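Long-range contacts in probable porin (Pseudomonas aeruginosa, PDB 4FT6), which probably forms an outer-membrane beta-barrel channel, of the OprD (Occ) porin family, through which small solutes diffuse: residues 22-27 / 380-385; 114-119 / 133-138; 262-267 / 308-313. All coordinates share one frame; numbering follows the deposited sequence.

Interaction 1: residues 22-27 / 380-385; sequences LYFNRD and VDENRL. With C8E ((hydroxyethyloxy)tri(ethyloxy)octane), chain C.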
# COMPACT_ATOMS: atom_id res chain seq x y z
N LEU A 22 -9.75 -13.86 -5.84
CA LEU A 22 -10.18 -12.48 -6.01
C LEU A 22 -11.08 -12.30 -7.22
O LEU A 22 -10.72 -12.68 -8.34
CB LEU A 22 -8.96 -11.57 -6.14
CG LEU A 22 -9.19 -10.06 -6.19
CD1 LEU A 22 -10.16 -9.69 -5.10
CD2 LEU A 22 -7.87 -9.34 -5.98
N TYR A 23 -12.25 -11.71 -6.99
CA TYR A 23 -13.13 -11.29 -8.07
C TYR A 23 -13.13 -9.76 -8.06
O TYR A 23 -13.42 -9.14 -7.04
CB TYR A 23 -14.55 -11.83 -7.88
CG TYR A 23 -15.54 -11.20 -8.84
CD1 TYR A 23 -15.68 -11.67 -10.14
CD2 TYR A 23 -16.32 -10.12 -8.46
CE1 TYR A 23 -16.57 -11.09 -11.02
CE2 TYR A 23 -17.21 -9.53 -9.34
CZ TYR A 23 -17.33 -10.01 -10.61
OH TYR A 23 -18.21 -9.43 -11.49
N PHE A 24 -12.81 -9.16 -9.20
CA PHE A 24 -12.68 -7.71 -9.30
C PHE A 24 -13.55 -7.21 -10.43
O PHE A 24 -13.50 -7.76 -11.53
CB PHE A 24 -11.23 -7.35 -9.59
CG PHE A 24 -10.96 -5.86 -9.68
CD1 PHE A 24 -11.19 -5.16 -10.85
CD2 PHE A 24 -10.45 -5.17 -8.59
CE1 PHE A 24 -10.93 -3.79 -10.93
CE2 PHE A 24 -10.18 -3.81 -8.66
CZ PHE A 24 -10.43 -3.11 -9.84
N ASN A 25 -14.33 -6.17 -10.17
CA ASN A 25 -15.25 -5.66 -11.18
C ASN A 25 -15.36 -4.14 -11.06
O ASN A 25 -16.10 -3.61 -10.22
CB ASN A 25 -16.62 -6.32 -11.03
CG ASN A 25 -17.51 -6.12 -12.25
OD1 ASN A 25 -17.52 -5.05 -12.85
ND2 ASN A 25 -18.27 -7.15 -12.61
N ARG A 26 -14.59 -3.44 -11.88
CA ARG A 26 -14.66 -1.99 -11.95
C ARG A 26 -15.54 -1.62 -13.12
O ARG A 26 -15.21 -1.91 -14.27
CB ARG A 26 -13.28 -1.37 -12.15
CG ARG A 26 -13.32 0.13 -12.47
CD ARG A 26 -11.94 0.76 -12.34
NE ARG A 26 -11.40 0.64 -10.98
CZ ARG A 26 -10.18 1.01 -10.62
NH1 ARG A 26 -9.35 1.51 -11.53
NH2 ARG A 26 -9.77 0.86 -9.37
N ASP A 27 -16.66 -0.98 -12.82
CA ASP A 27 -17.62 -0.60 -13.84
C ASP A 27 -17.55 0.89 -14.16
O ASP A 27 -17.83 1.73 -13.30
CB ASP A 27 -19.03 -1.02 -13.42
CG ASP A 27 -20.08 -0.57 -14.40
OD1 ASP A 27 -19.77 -0.41 -15.61
OD2 ASP A 27 -21.24 -0.38 -13.98
N VAL A 380 -16.70 5.72 -11.56
CA VAL A 380 -16.71 4.26 -11.45
C VAL A 380 -17.55 3.71 -10.30
O VAL A 380 -17.80 4.39 -9.31
CB VAL A 380 -15.27 3.63 -11.38
CG1 VAL A 380 -14.31 4.33 -12.34
CG2 VAL A 380 -14.74 3.68 -9.97
N ASP A 381 -17.97 2.46 -10.45
CA ASP A 381 -18.54 1.66 -9.37
C ASP A 381 -17.69 0.41 -9.31
O ASP A 381 -17.49 -0.25 -10.33
CB ASP A 381 -19.99 1.29 -9.67
CG ASP A 381 -20.90 2.50 -9.79
OD1 ASP A 381 -20.64 3.53 -9.14
OD2 ASP A 381 -21.87 2.42 -10.56
N GLU A 382 -17.17 0.08 -8.13
CA GLU A 382 -16.23 -1.03 -8.06
C GLU A 382 -16.65 -2.02 -7.01
O GLU A 382 -17.06 -1.64 -5.92
CB GLU A 382 -14.82 -0.52 -7.77
CG GLU A 382 -13.73 -1.51 -8.09
CD GLU A 382 -12.38 -1.01 -7.62
OE1 GLU A 382 -11.97 -1.40 -6.51
OE2 GLU A 382 -11.73 -0.22 -8.34
N ASN A 383 -16.55 -3.30 -7.35
CA ASN A 383 -16.79 -4.36 -6.40
C ASN A 383 -15.65 -5.36 -6.42
O ASN A 383 -15.15 -5.72 -7.49
CB ASN A 383 -18.07 -5.10 -6.73
CG ASN A 383 -19.28 -4.41 -6.18
OD1 ASN A 383 -19.66 -4.62 -5.02
ND2 ASN A 383 -19.92 -3.59 -7.00
N ARG A 384 -15.25 -5.80 -5.24
CA ARG A 384 -14.30 -6.89 -5.15
C ARG A 384 -14.81 -7.89 -4.13
O ARG A 384 -15.32 -7.52 -3.07
CB ARG A 384 -12.90 -6.39 -4.80
CG ARG A 384 -12.80 -4.88 -4.64
CD ARG A 384 -11.67 -4.24 -5.47
NE ARG A 384 -10.45 -4.00 -4.69
CZ ARG A 384 -9.65 -2.95 -4.82
NH1 ARG A 384 -9.93 -1.99 -5.68
NH2 ARG A 384 -8.56 -2.84 -4.06
N LEU A 385 -14.71 -9.17 -4.48
CA LEU A 385 -14.93 -10.25 -3.53
C LEU A 385 -13.55 -10.82 -3.24
O LEU A 385 -12.78 -11.08 -4.17
CB LEU A 385 -15.82 -11.34 -4.13
CG LEU A 385 -17.20 -11.56 -3.53
CD1 LEU A 385 -17.22 -11.08 -2.07
CD2 LEU A 385 -18.26 -10.86 -4.36
C3 C8E C . -18.06 -15.37 -14.47
C4 C8E C . -17.68 -16.28 -13.31
C5 C8E C . -16.93 -15.51 -12.23
C6 C8E C . -17.58 -15.72 -10.86
C7 C8E C . -16.62 -15.44 -9.71
C8 C8E C . -17.35 -15.42 -8.38
O9 C8E C . -16.56 -16.01 -7.36
C10 C8E C . -15.89 -15.06 -6.56
C11 C8E C . -15.45 -15.70 -5.25
O12 C8E C . -14.74 -14.78 -4.44
C13 C8E C . -15.22 -14.76 -3.12

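Interaction 2: residues 114-119 / 133-138; sequences LGELLP and PQTFQG. With C8E ((hydroxyethyloxy)tri(ethyloxy)octane), chain D.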
# COMPACT_ATOMS: atom_id res chain seq x y z
N LEU A 114 18.67 -8.23 1.87
CA LEU A 114 18.96 -7.91 0.48
C LEU A 114 18.17 -8.85 -0.44
O LEU A 114 17.84 -9.96 -0.04
CB LEU A 114 20.45 -8.05 0.23
CG LEU A 114 21.25 -7.17 1.19
CD1 LEU A 114 22.49 -7.91 1.67
CD2 LEU A 114 21.63 -5.88 0.49
N GLY A 115 17.86 -8.41 -1.65
CA GLY A 115 17.23 -9.28 -2.62
C GLY A 115 15.79 -8.88 -2.89
O GLY A 115 15.51 -7.70 -3.13
N GLU A 116 14.90 -9.87 -2.87
CA GLU A 116 13.47 -9.62 -3.08
C GLU A 116 12.84 -9.06 -1.78
O GLU A 116 12.84 -9.71 -0.74
CB GLU A 116 12.76 -10.91 -3.54
CG GLU A 116 11.30 -10.73 -3.95
CD GLU A 116 11.14 -10.17 -5.37
OE1 GLU A 116 12.09 -9.52 -5.88
OE2 GLU A 116 10.06 -10.36 -5.98
N LEU A 117 12.31 -7.84 -1.85
CA LEU A 117 11.82 -7.18 -0.64
C LEU A 117 10.36 -6.75 -0.72
O LEU A 117 9.85 -6.46 -1.82
CB LEU A 117 12.69 -5.96 -0.33
CG LEU A 117 14.11 -6.34 0.01
CD1 LEU A 117 15.02 -5.11 0.10
CD2 LEU A 117 14.15 -7.15 1.31
N LEU A 118 9.72 -6.71 0.44
CA LEU A 118 8.36 -6.18 0.61
C LEU A 118 8.36 -4.96 1.54
O LEU A 118 7.87 -5.03 2.67
CB LEU A 118 7.43 -7.26 1.18
CG LEU A 118 7.06 -8.42 0.23
CD1 LEU A 118 6.55 -9.61 1.05
CD2 LEU A 118 6.02 -7.97 -0.83
N PRO A 119 8.92 -3.83 1.07
CA PRO A 119 9.05 -2.66 1.97
C PRO A 119 7.71 -2.02 2.32
O PRO A 119 6.88 -1.80 1.43
CB PRO A 119 9.87 -1.65 1.15
CG PRO A 119 9.62 -2.02 -0.29
CD PRO A 119 9.46 -3.55 -0.28
N PRO A 133 1.46 -9.20 -4.27
CA PRO A 133 2.15 -7.98 -3.82
C PRO A 133 3.17 -7.45 -4.81
O PRO A 133 3.89 -8.22 -5.46
CB PRO A 133 2.91 -8.45 -2.58
CG PRO A 133 3.17 -9.93 -2.84
CD PRO A 133 1.89 -10.39 -3.51
N GLN A 134 3.23 -6.12 -4.91
CA GLN A 134 4.38 -5.43 -5.50
C GLN A 134 5.63 -5.80 -4.69
O GLN A 134 5.56 -5.97 -3.47
CB GLN A 134 4.14 -3.92 -5.39
CG GLN A 134 5.08 -3.02 -6.19
CD GLN A 134 4.82 -1.53 -5.94
OE1 GLN A 134 4.70 -1.08 -4.78
NE2 GLN A 134 4.71 -0.75 -7.03
N THR A 135 6.77 -5.94 -5.35
CA THR A 135 8.01 -6.19 -4.61
C THR A 135 9.10 -5.26 -5.09
O THR A 135 9.02 -4.74 -6.21
CB THR A 135 8.50 -7.63 -4.76
OG1 THR A 135 8.43 -8.01 -6.13
CG2 THR A 135 7.68 -8.59 -3.91
N PHE A 136 10.12 -5.07 -4.27
CA PHE A 136 11.25 -4.29 -4.72
C PHE A 136 12.55 -5.08 -4.69
O PHE A 136 12.67 -6.11 -4.02
CB PHE A 136 11.35 -3.03 -3.88
CG PHE A 136 10.34 -2.00 -4.24
CD1 PHE A 136 9.01 -2.12 -3.84
CD2 PHE A 136 10.71 -0.91 -5.03
CE1 PHE A 136 8.07 -1.15 -4.21
CE2 PHE A 136 9.78 0.06 -5.40
CZ PHE A 136 8.47 -0.06 -4.99
N GLN A 137 13.54 -4.62 -5.44
CA GLN A 137 14.82 -5.29 -5.44
C GLN A 137 15.88 -4.34 -4.99
O GLN A 137 16.13 -3.30 -5.64
CB GLN A 137 15.18 -5.82 -6.83
CG GLN A 137 14.32 -6.98 -7.26
CD GLN A 137 12.93 -6.53 -7.64
OE1 GLN A 137 12.77 -5.63 -8.46
NE2 GLN A 137 11.90 -7.13 -7.00
N GLY A 138 16.54 -4.70 -3.89
CA GLY A 138 17.65 -3.93 -3.38
C GLY A 138 18.02 -4.43 -2.00
O GLY A 138 18.13 -5.65 -1.79
C1 C8E D . 15.12 -11.30 -6.30
C2 C8E D . 16.07 -12.41 -5.84
C3 C8E D . 16.80 -13.08 -7.01
C4 C8E D . 16.22 -14.44 -7.40
C5 C8E D . 17.09 -15.57 -6.87
C6 C8E D . 16.69 -16.96 -7.35
C7 C8E D . 16.05 -17.82 -6.26
C8 C8E D . 16.28 -19.31 -6.56
O9 C8E D . 16.05 -20.16 -5.45
C10 C8E D . 14.73 -20.66 -5.37
C11 C8E D . 14.71 -22.19 -5.38
O12 C8E D . 15.57 -22.75 -4.41
C13 C8E D . 15.16 -24.03 -3.97
C14 C8E D . 15.76 -24.36 -2.61
O15 C8E D . 14.80 -24.24 -1.58

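Interaction 3: residues 262-267 / 308-313; sequences GGHSLG and LRYDYD. With C8E ((hydroxyethyloxy)tri(ethyloxy)octane), chain B.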
# COMPACT_ATOMS: atom_id res chain seq x y z
N GLY A 262 -16.58 1.01 22.43
CA GLY A 262 -17.56 -0.06 22.32
C GLY A 262 -17.80 -0.58 20.91
O GLY A 262 -18.94 -0.84 20.54
N GLY A 263 -16.73 -0.73 20.13
CA GLY A 263 -16.85 -1.29 18.80
C GLY A 263 -17.11 -0.29 17.70
O GLY A 263 -16.83 -0.56 16.53
N HIS A 264 -17.66 0.87 18.05
CA HIS A 264 -17.90 1.93 17.06
C HIS A 264 -16.65 2.78 16.91
O HIS A 264 -16.01 3.13 17.90
CB HIS A 264 -19.04 2.84 17.48
CG HIS A 264 -20.38 2.17 17.59
ND1 HIS A 264 -21.33 2.26 16.60
CD2 HIS A 264 -20.93 1.46 18.60
CE1 HIS A 264 -22.42 1.60 16.99
NE2 HIS A 264 -22.20 1.11 18.19
N SER A 265 -16.31 3.14 15.68
CA SER A 265 -15.25 4.12 15.44
C SER A 265 -15.74 5.23 14.51
O SER A 265 -16.40 4.97 13.49
CB SER A 265 -14.01 3.45 14.84
OG SER A 265 -13.57 2.38 15.65
N LEU A 266 -15.43 6.46 14.86
CA LEU A 266 -15.66 7.57 13.96
C LEU A 266 -14.34 8.27 13.76
O LEU A 266 -13.50 8.32 14.66
CB LEU A 266 -16.69 8.54 14.54
CG LEU A 266 -17.16 9.61 13.56
CD1 LEU A 266 -17.87 8.97 12.34
CD2 LEU A 266 -18.06 10.63 14.25
N GLY A 267 -14.13 8.82 12.57
CA GLY A 267 -12.87 9.44 12.26
C GLY A 267 -13.00 10.47 11.17
O GLY A 267 -13.71 10.25 10.17
N LEU A 308 -14.71 11.36 6.16
CA LEU A 308 -15.38 10.92 7.37
C LEU A 308 -15.45 9.41 7.28
O LEU A 308 -15.77 8.85 6.21
CB LEU A 308 -16.79 11.51 7.47
CG LEU A 308 -17.48 11.32 8.82
CD1 LEU A 308 -16.55 11.77 9.92
CD2 LEU A 308 -18.81 12.10 8.90
N ARG A 309 -15.14 8.72 8.37
CA ARG A 309 -15.08 7.27 8.31
C ARG A 309 -15.75 6.68 9.52
O ARG A 309 -15.64 7.21 10.62
CB ARG A 309 -13.64 6.79 8.23
CG ARG A 309 -13.52 5.29 8.12
CD ARG A 309 -12.08 4.84 8.16
NE ARG A 309 -11.97 3.51 8.73
CZ ARG A 309 -11.02 2.64 8.41
NH1 ARG A 309 -10.12 2.97 7.51
NH2 ARG A 309 -11.00 1.44 8.98
N TYR A 310 -16.45 5.57 9.30
CA TYR A 310 -17.12 4.89 10.38
C TYR A 310 -16.70 3.44 10.36
O TYR A 310 -16.60 2.85 9.28
CB TYR A 310 -18.65 4.97 10.25
CG TYR A 310 -19.35 4.13 11.28
CD1 TYR A 310 -19.49 4.57 12.57
CD2 TYR A 310 -19.83 2.87 10.97
CE1 TYR A 310 -20.11 3.79 13.54
CE2 TYR A 310 -20.45 2.09 11.93
CZ TYR A 310 -20.59 2.55 13.21
OH TYR A 310 -21.19 1.78 14.17
N ASP A 311 -16.45 2.88 11.53
CA ASP A 311 -16.08 1.47 11.64
C ASP A 311 -16.95 0.83 12.69
O ASP A 311 -17.37 1.49 13.65
CB ASP A 311 -14.61 1.32 12.05
CG ASP A 311 -13.65 1.54 10.91
OD1 ASP A 311 -13.34 2.71 10.62
OD2 ASP A 311 -13.20 0.56 10.29
N TYR A 312 -17.25 -0.46 12.52
CA TYR A 312 -17.85 -1.22 13.61
C TYR A 312 -17.27 -2.61 13.65
O TYR A 312 -17.12 -3.26 12.61
CB TYR A 312 -19.38 -1.28 13.51
CG TYR A 312 -20.02 -1.90 14.74
CD1 TYR A 312 -19.93 -1.28 15.99
CD2 TYR A 312 -20.73 -3.09 14.67
CE1 TYR A 312 -20.51 -1.82 17.11
CE2 TYR A 312 -21.32 -3.65 15.79
CZ TYR A 312 -21.21 -3.01 17.01
OH TYR A 312 -21.81 -3.56 18.14
N ASP A 313 -16.97 -3.06 14.87
CA ASP A 313 -16.41 -4.38 15.12
C ASP A 313 -17.53 -5.20 15.76
O ASP A 313 -17.89 -4.96 16.91
CB ASP A 313 -15.22 -4.27 16.08
CG ASP A 313 -14.45 -5.55 16.21
OD1 ASP A 313 -15.04 -6.64 16.07
OD2 ASP A 313 -13.23 -5.48 16.47
C1 C8E B . -23.23 -0.46 11.60
C2 C8E B . -23.55 -1.41 12.75
C3 C8E B . -23.81 -0.67 14.07
C4 C8E B . -24.14 -1.64 15.21
C5 C8E B . -24.68 -0.90 16.43
C6 C8E B . -25.16 -1.82 17.55
C7 C8E B . -25.58 -1.04 18.80
C8 C8E B . -24.37 -0.61 19.63
O9 C8E B . -24.63 0.50 20.46
C10 C8E B . -24.59 0.14 21.82

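Interaction 1: residues 22-27 / 380-385
E382 OE2 is gripped by two nitrogens of one side chain, R26 NE and R26 NH2. The NE bond, R26 NE to E382 OE2 at 2.8 Å, lies in the guanidinium plane and uses the anti lone pair of OE2; the NH2 bond is modelled so short that its length is doubtful. Guanidinium and carboxylate planes are 17° apart, so the two groups lie nearly coplanar. The other carboxylate oxygen, E382 OE1, whose modelled place is less sure, has a hydrogen-bond partner in Q294. E382 stands with CG anti to the backbone N (chi1 -162°), and its extended chain reaches across to the neighbouring strand. F24 lies on the same face of the sheet: its CZ is 3.5 Å from E382 OE2, while its CD2 is 3.5 Å from R384 CD, the arginine running alongside the ring and pointing the same way. On the opposite face, Y23 CB and L385 CB are 4.0 Å apart and both border a detergent molecule, with L385 CB 3.6 Å from its O12. N383 and D381, also on this face, direct their polar ends to N369 and W367, and to R373, on strand 364-374. The backbones are joined by three hydrogen-bonded pairs, Y23 with L385, N25 with N383 and D27 with D381; D27 N to D381 O measures 2.7 Å. The axes of the two short segments approach to 4.6 Å, with N-to-C directions 172° apart. Such antiparallel pairing of the first strand, 14-28, with the last, 380-392, is the seam that closes a bacterial outer-membrane beta-barrel.

Interaction 2: residues 114-119 / 133-138
E116 reaches over to T135 and Q137 where the chain continues from barrel strand 110-114 and returns into 139-143. Corners at 115, 116 and 138 mark the change of direction; E116 and T135 stay backbone-bonded to wall strands 95-107 and 149-160, and the chain beyond probably turns inward, as the third loop does in other porins of this family. The E116 chain is bent at chi2 (79°), bringing both carboxylate oxygens to the facing strand. Q137 lies beside it, pointing the same way with its amide plane turned 32° from the carboxylate, and gives NE2 to E116 OE1 at 2.6 Å. Detergent C1 lies 3.5 Å from E116 OE1. T135 crosses E116 at about a right angle and donates OG1 to E116 OE2 at 2.9 Å, from well above the carboxylate plane (62° out of it). OE2 also has a charged partner in R98, and Q137 OE1 turns to S158, so both polar ends are tied to the wall. On the other face, F136 and P119 also cross at about a right angle, P119 CG coming within 3.6 Å of F136 CD1. Between these faces L117 and F136 exchange two backbone bonds, L117 N to F136 O being 2.8 Å; the G115-G138 pair is uneven, G138 N to G115 O being long at 3.3 Å. At the far end L118 touches through one methyl, CD2, 3.6 Å from both P133 CB and T135 CG2.

Interaction 3: residues 262-267 / 308-313
An aromatic cluster of H264, Y310 and Y312 lies on one face of the antiparallel pair formed by strands 264-274 and 304-313. Y312 CE1 sits over one face of the H264 imidazole, 3.5 Å above its plane and displaced toward the rim; with centroids 4.6 Å apart and planes at 49°, the two rings meet obliquely. Y310 comes to H264 rim to rim instead. Its CG is anti to the backbone N (chi1 173°), which carries the hydroxyl toward H264 ND1; the ND1 to OH hydrogen bond is bent to 119° and is modelled too short for its length to be trusted. A detergent chain lies against this group, its C4 at 3.5 Å from Y312 CE2 over the tyrosine face, and H264 NE2 makes a weak hydrogen bond of 3.4 Å to detergent O9. Aromatic side chains against bound detergent are consistent with the aromatic girdle by which porin barrels meet the membrane interface. The opposite face is polar. There, S265 CB is 3.6 Å from D311 CB, S265 OG is tied to T260, and R309 NH2 donates at 2.7 Å to D311 OD2, nearly in its own guanidinium plane. S265 with D311, and G267 with R309, are hydrogen-bonded pairs. At the turn G262-G263, after strand 249-261, D313 N donates to G263 O at 3.0 Å; with G263's positive phi, any side chain would press on G262 O and the Y312 ring.

Interaction 1 joins the chain's two ends and spans both others: interactions 2 and 3 follow one another inside the loop it closes. All three are antiparallel pairings in an OprD-family porin, but none touches another. Centres of interactions 1 and 2 lie about 27 Å apart, with nearest atoms about 9 Å apart; for interactions 1 and 3 the centres are about 24 Å apart. Interactions 2 and 3 fall on opposite sides of the chain's centre, about 34 Å between centres. Interaction 1 (strands 14-28 and 380-392) and interaction 3 (264-274 and 304-313) belong to the wall, whereas interaction 2, nearer the centre, lies where chain probably turns inward, consistent with a loop narrowing the channel.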